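Local coordinates for protein triosephosphate isomerase (Toxoplasma gondii, PDB 5UPR) that probably interconverts D-glyceraldehyde 3-phosphate and dihydroxyacetone phosphate, the triosephosphate isomerase step of glycolysis and gluconeogenesis, at residues T189-R203 and A231-F243. Numbering follows the deposited sequence.
Sequences TATAALAQETHRDIR and AKELFEGEDVDGF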
loop_
_atom_site.group_PDB
_atom_site.type_symbol
_atom_site.label_atom_id
_atom_site.label_comp_id
_atom_site.label_asym_id
_atom_site.label_seq_id
_atom_site.Cartn_x
_atom_site.Cartn_y
_atom_site.Cartn_z
ATOM N N THR A 189 -17.637 2.169 22.342
ATOM C CA THR A 189 -17.152 3.554 22.333
ATOM C C THR A 189 -16.641 3.929 23.720
ATOM O O THR A 189 -17.234 3.582 24.736
ATOM C CB THR A 189 -18.291 4.518 21.896
ATOM O OG1 THR A 189 -18.993 3.919 20.817
ATOM C CG2 THR A 189 -17.744 5.858 21.431
ATOM N N ALA A 190 -15.499 4.590 23.798
ATOM C CA ALA A 190 -15.086 5.214 25.057
ATOM C C ALA A 190 -16.190 6.121 25.616
ATOM O O ALA A 190 -16.931 6.763 24.856
ATOM C CB ALA A 190 -13.872 6.043 24.842
ATOM N N THR A 191 -16.333 6.162 26.953
ATOM C CA THR A 191 -17.121 7.240 27.567
ATOM C C THR A 191 -16.512 8.591 27.259
ATOM O O THR A 191 -15.333 8.675 26.988
ATOM C CB THR A 191 -17.284 7.047 29.088
ATOM O OG1 THR A 191 -15.989 7.104 29.674
ATOM C CG2 THR A 191 -17.974 5.678 29.348
ATOM N N ALA A 192 -17.320 9.631 27.304
ATOM C CA ALA A 192 -16.874 11.014 27.236
ATOM C C ALA A 192 -15.803 11.298 28.300
ATOM O O ALA A 192 -14.807 11.926 27.992
ATOM C CB ALA A 192 -18.049 11.970 27.457
ATOM N N ALA A 193 -16.011 10.822 29.522
ATOM C CA ALA A 193 -15.038 11.017 30.630
ATOM C C ALA A 193 -13.695 10.326 30.337
ATOM O O ALA A 193 -12.666 10.934 30.513
ATOM C CB ALA A 193 -15.622 10.494 31.961
ATOM N N LEU A 194 -13.704 9.076 29.894
ATOM C CA LEU A 194 -12.447 8.347 29.566
ATOM C C LEU A 194 -11.679 8.986 28.414
ATOM O O LEU A 194 -10.451 9.145 28.486
ATOM C CB LEU A 194 -12.730 6.859 29.274
ATOM C CG LEU A 194 -11.536 5.977 29.005
ATOM C CD1 LEU A 194 -11.811 4.496 29.351
ATOM C CD2 LEU A 194 -11.023 6.077 27.562
ATOM N N ALA A 195 -12.384 9.424 27.403
ATOM C CA ALA A 195 -11.751 10.101 26.254
ATOM C C ALA A 195 -11.104 11.382 26.725
ATOM O O ALA A 195 -9.930 11.595 26.452
ATOM C CB ALA A 195 -12.720 10.360 25.121
ATOM N N GLN A 196 -11.830 12.223 27.446
ATOM C CA GLN A 196 -11.274 13.483 27.892
ATOM C C GLN A 196 -10.051 13.285 28.781
ATOM O O GLN A 196 -9.047 13.962 28.581
ATOM C CB GLN A 196 -12.346 14.312 28.646
ATOM C CG GLN A 196 -11.793 15.483 29.447
ATOM C CD GLN A 196 -11.031 16.502 28.611
ATOM O OE1 GLN A 196 -11.270 16.667 27.406
ATOM N NE2 GLN A 196 -10.094 17.215 29.283
ATOM N N GLU A 197 -10.140 12.344 29.731
ATOM C CA GLU A 197 -9.022 12.040 30.637
ATOM C C GLU A 197 -7.739 11.636 29.845
ATOM O O GLU A 197 -6.620 12.130 30.094
ATOM C CB GLU A 197 -9.389 10.920 31.606
ATOM C CG GLU A 197 -8.376 10.813 32.751
ATOM C CD GLU A 197 -8.510 9.593 33.663
ATOM O OE1 GLU A 197 -8.541 8.428 33.227
ATOM O OE2 GLU A 197 -8.566 9.794 34.869
ATOM N N THR A 198 -7.926 10.716 28.906
ATOM C CA THR A 198 -6.777 10.174 28.185
ATOM C C THR A 198 -6.218 11.216 27.221
ATOM O O THR A 198 -5.001 11.292 27.040
ATOM C CB THR A 198 -7.134 8.915 27.396
ATOM O OG1 THR A 198 -7.782 7.982 28.233
ATOM C CG2 THR A 198 -5.877 8.257 26.837
ATOM N N HIS A 199 -7.090 11.999 26.592
ATOM C CA HIS A 199 -6.619 13.034 25.701
ATOM C C HIS A 199 -5.798 14.087 26.489
ATOM O O HIS A 199 -4.798 14.582 26.000
ATOM C CB HIS A 199 -7.724 13.742 24.985
ATOM C CG HIS A 199 -8.291 12.999 23.814
ATOM N ND1 HIS A 199 -8.600 13.628 22.641
ATOM C CD2 HIS A 199 -8.644 11.703 23.653
ATOM C CE1 HIS A 199 -9.098 12.751 21.785
ATOM N NE2 HIS A 199 -9.169 11.579 22.382
ATOM N N ARG A 200 -6.208 14.404 27.685
ATOM C CA ARG A 200 -5.442 15.319 28.527
ATOM C C ARG A 200 -4.070 14.727 28.927
ATOM O O ARG A 200 -3.119 15.451 28.973
ATOM C CB ARG A 200 -6.267 15.742 29.742
ATOM C CG ARG A 200 -5.614 16.793 30.662
ATOM C CD ARG A 200 -5.120 17.972 29.879
ATOM N NE ARG A 200 -5.504 19.214 30.540
ATOM C CZ ARG A 200 -5.835 20.342 29.899
ATOM N NH1 ARG A 200 -5.775 20.461 28.542
ATOM N NH2 ARG A 200 -6.211 21.423 30.611
ATOM N N ASP A 201 -3.979 13.419 29.203
ATOM C CA ASP A 201 -2.725 12.746 29.409
ATOM C C ASP A 201 -1.815 12.838 28.175
ATOM O O ASP A 201 -0.634 13.022 28.315
ATOM C CB ASP A 201 -2.922 11.251 29.703
ATOM C CG ASP A 201 -3.493 10.949 31.079
ATOM O OD1 ASP A 201 -3.428 11.825 31.982
ATOM O OD2 ASP A 201 -3.907 9.774 31.236
ATOM N N ILE A 202 -2.375 12.678 26.993
ATOM C CA ILE A 202 -1.643 12.787 25.762
ATOM C C ILE A 202 -1.115 14.224 25.608
ATOM O O ILE A 202 0.065 14.416 25.256
ATOM C CB ILE A 202 -2.503 12.370 24.542
ATOM C CG1 ILE A 202 -2.746 10.872 24.576
ATOM C CG2 ILE A 202 -1.840 12.849 23.221
ATOM C CD1 ILE A 202 -3.900 10.494 23.719
ATOM N N ARG A 203 -1.944 15.198 25.914
ATOM C CA ARG A 203 -1.516 16.622 25.826
ATOM C C ARG A 203 -0.447 16.957 26.879
ATOM O O ARG A 203 0.470 17.677 26.571
ATOM C CB ARG A 203 -2.715 17.566 25.873
ATOM C CG ARG A 203 -2.440 18.966 25.328
ATOM C CD ARG A 203 -3.670 19.881 25.319
ATOM N NE ARG A 203 -4.795 19.271 24.572
ATOM C CZ ARG A 203 -4.886 19.164 23.252
ATOM N NH1 ARG A 203 -3.966 19.641 22.448
ATOM N NH2 ARG A 203 -5.944 18.554 22.723
ATOM N N ALA A 231 -21.178 11.434 19.125
ATOM C CA ALA A 231 -20.097 12.403 18.907
ATOM C C ALA A 231 -20.238 13.691 19.673
ATOM O O ALA A 231 -19.254 14.217 20.201
ATOM C CB ALA A 231 -19.969 12.710 17.392
ATOM N N LYS A 232 -21.465 14.215 19.770
ATOM C CA LYS A 232 -21.634 15.486 20.504
ATOM C C LYS A 232 -21.212 15.374 21.955
ATOM O O LYS A 232 -20.548 16.223 22.437
ATOM C CB LYS A 232 -23.062 16.001 20.425
ATOM C CG LYS A 232 -23.408 16.576 19.077
ATOM C CD LYS A 232 -24.834 17.146 19.104
ATOM C CE LYS A 232 -25.013 18.334 18.157
ATOM N NZ LYS A 232 -23.828 19.277 18.107
ATOM N N GLU A 233 -21.586 14.305 22.639
ATOM C CA GLU A 233 -21.188 14.112 24.025
ATOM C C GLU A 233 -19.652 13.969 24.124
ATOM O O GLU A 233 -19.012 14.604 24.969
ATOM C CB GLU A 233 -21.887 12.889 24.614
ATOM C CG GLU A 233 -21.662 12.699 26.114
ATOM C CD GLU A 233 -22.038 11.292 26.610
ATOM O OE1 GLU A 233 -22.534 10.427 25.849
ATOM O OE2 GLU A 233 -21.881 11.032 27.796
ATOM N N LEU A 234 -19.072 13.183 23.236
ATOM C CA LEU A 234 -17.602 13.044 23.222
ATOM C C LEU A 234 -16.854 14.361 23.076
ATOM O O LEU A 234 -15.890 14.616 23.799
ATOM C CB LEU A 234 -17.170 12.050 22.128
ATOM C CG LEU A 234 -17.317 10.571 22.509
ATOM C CD1 LEU A 234 -17.285 9.775 21.224
ATOM C CD2 LEU A 234 -16.132 10.204 23.354
ATOM N N PHE A 235 -17.380 15.222 22.199
ATOM C CA PHE A 235 -16.750 16.496 21.860
ATOM C C PHE A 235 -16.880 17.585 22.942
ATOM O O PHE A 235 -16.271 18.658 22.817
ATOM C CB PHE A 235 -17.349 17.016 20.538
ATOM C CG PHE A 235 -16.563 18.135 19.899
ATOM C CD1 PHE A 235 -15.333 17.904 19.267
ATOM C CD2 PHE A 235 -17.050 19.437 19.950
ATOM C CE1 PHE A 235 -14.610 18.948 18.713
ATOM C CE2 PHE A 235 -16.344 20.498 19.399
ATOM C CZ PHE A 235 -15.130 20.272 18.771
ATOM N N GLU A 236 -17.673 17.341 23.983
ATOM C CA GLU A 236 -17.722 18.254 25.117
ATOM C C GLU A 236 -16.382 18.330 25.825
ATOM O O GLU A 236 -16.112 19.320 26.449
ATOM C CB GLU A 236 -18.843 17.895 26.091
ATOM C CG GLU A 236 -20.211 18.058 25.432
ATOM C CD GLU A 236 -21.364 17.483 26.273
ATOM O OE1 GLU A 236 -21.130 17.015 27.412
ATOM O OE2 GLU A 236 -22.511 17.533 25.794
ATOM N N GLY A 237 -15.528 17.300 25.720
ATOM C CA GLY A 237 -14.222 17.385 26.323
ATOM C C GLY A 237 -13.359 18.478 25.718
ATOM O O GLY A 237 -13.179 18.579 24.515
ATOM N N GLU A 238 -12.799 19.291 26.583
ATOM C CA GLU A 238 -11.913 20.379 26.202
ATOM C C GLU A 238 -10.643 19.899 25.426
ATOM O O GLU A 238 -10.106 20.647 24.659
ATOM C CB GLU A 238 -11.542 21.078 27.537
ATOM C CG GLU A 238 -10.411 21.987 27.580
ATOM C CD GLU A 238 -10.345 22.639 29.007
ATOM O OE1 GLU A 238 -11.373 22.696 29.766
ATOM O OE2 GLU A 238 -9.288 23.139 29.358
ATOM N N ASP A 239 -10.191 18.682 25.666
ATOM C CA ASP A 239 -9.001 18.109 24.985
ATOM C C ASP A 239 -9.353 17.135 23.832
ATOM O O ASP A 239 -8.440 16.525 23.234
ATOM C CB ASP A 239 -8.137 17.439 26.027
ATOM C CG ASP A 239 -7.551 18.489 26.991
ATOM O OD1 ASP A 239 -6.642 19.217 26.580
ATOM O OD2 ASP A 239 -8.015 18.666 28.121
ATOM N N VAL A 240 -10.650 17.007 23.522
ATOM C CA VAL A 240 -11.123 16.204 22.394
ATOM C C VAL A 240 -11.377 17.159 21.245
ATOM O O VAL A 240 -12.304 17.948 21.307
ATOM C CB VAL A 240 -12.406 15.445 22.737
ATOM C CG1 VAL A 240 -12.962 14.657 21.502
ATOM C CG2 VAL A 240 -12.103 14.447 23.845
ATOM N N ASP A 241 -10.487 17.155 20.251
ATOM C CA ASP A 241 -10.483 18.172 19.171
ATOM C C ASP A 241 -11.220 17.704 17.902
ATOM O O ASP A 241 -11.250 18.396 16.898
ATOM C CB ASP A 241 -9.061 18.549 18.808
ATOM C CG ASP A 241 -8.298 19.119 19.995
ATOM O OD1 ASP A 241 -8.872 19.887 20.734
ATOM O OD2 ASP A 241 -7.126 18.783 20.226
ATOM N N GLY A 242 -11.778 16.508 17.965
ATOM C CA GLY A 242 -12.517 15.924 16.838
ATOM C C GLY A 242 -12.422 14.427 16.815
ATOM O O GLY A 242 -12.228 13.796 17.842
ATOM N N PHE A 243 -12.534 13.851 15.635
ATOM C CA PHE A 243 -12.715 12.414 15.493
ATOM C C PHE A 243 -11.947 11.790 14.336
ATOM O O PHE A 243 -11.793 12.419 13.297
ATOM C CB PHE A 243 -14.201 12.151 15.330
ATOM C CG PHE A 243 -15.007 12.649 16.482
ATOM C CD1 PHE A 243 -14.924 12.016 17.718
ATOM C CD2 PHE A 243 -15.801 13.768 16.356
ATOM C CE1 PHE A 243 -15.581 12.495 18.824
ATOM C CE2 PHE A 243 -16.513 14.254 17.466
ATOM C CZ PHE A 243 -16.436 13.578 18.692
HETATM O O HOH W 1 -15.217 14.178 26.302
HETATM O O HOH W 2 -20.302 8.971 28.230
#
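Asp239 is gripped by three side chains of helix 192-209: Gln196, His199 and Arg203. Gln196 holds it twice. Gln196 OE1 accepts from Asp239 N on a lone pair in the carbonyl plane (2.9 Å), and Gln196 NE2 donates to the anti lone pair of Asp239 OD2 (2.8 Å). A bend at chi2 (59°) turns this amide toward the loop. Arg203 comes side-on, its guanidinium nearly coplanar with the Asp239 carboxylate. Arg203 NE bonds to Asp239 OD1 (2.7 Å), and Arg203 NH2 reaches both Asp239 O and, at 2.8 Å, Asp241 OD2. Asp239 O also accepts from His199 ND1 (3.0 Å), which approaches from the other face of the carbonyl plane. Val240 CG2 lies over one face of the His199 ring, a CH-pi contact. At the end of the loop, Asp241 OD1 forms a salt bridge with Arg8, and Asp241 OD2 also accepts from Val220 N.

Next to this polar knot, Leu234 CD2 packs on Ala195 CB (3.8 Å), and Leu234 CD1 meets Thr189 CG2. The outer side is looser. Arg200 pairs with Asp239 at an implausibly short distance, so its detail is doubtful, and its bridge from Arg200 NH2 to Glu238 OE2 is long (3.7 Å). Water 1 links Ala192 O to Leu234 O, and water 2 links Ala192 N to Glu233 OE2.

The contact ties helix 192-209 to the turns leading from helix 228-234 into strand 242-245, the eighth of the (beta/alpha)8 TIM barrel, the fold of triosephosphate isomerase.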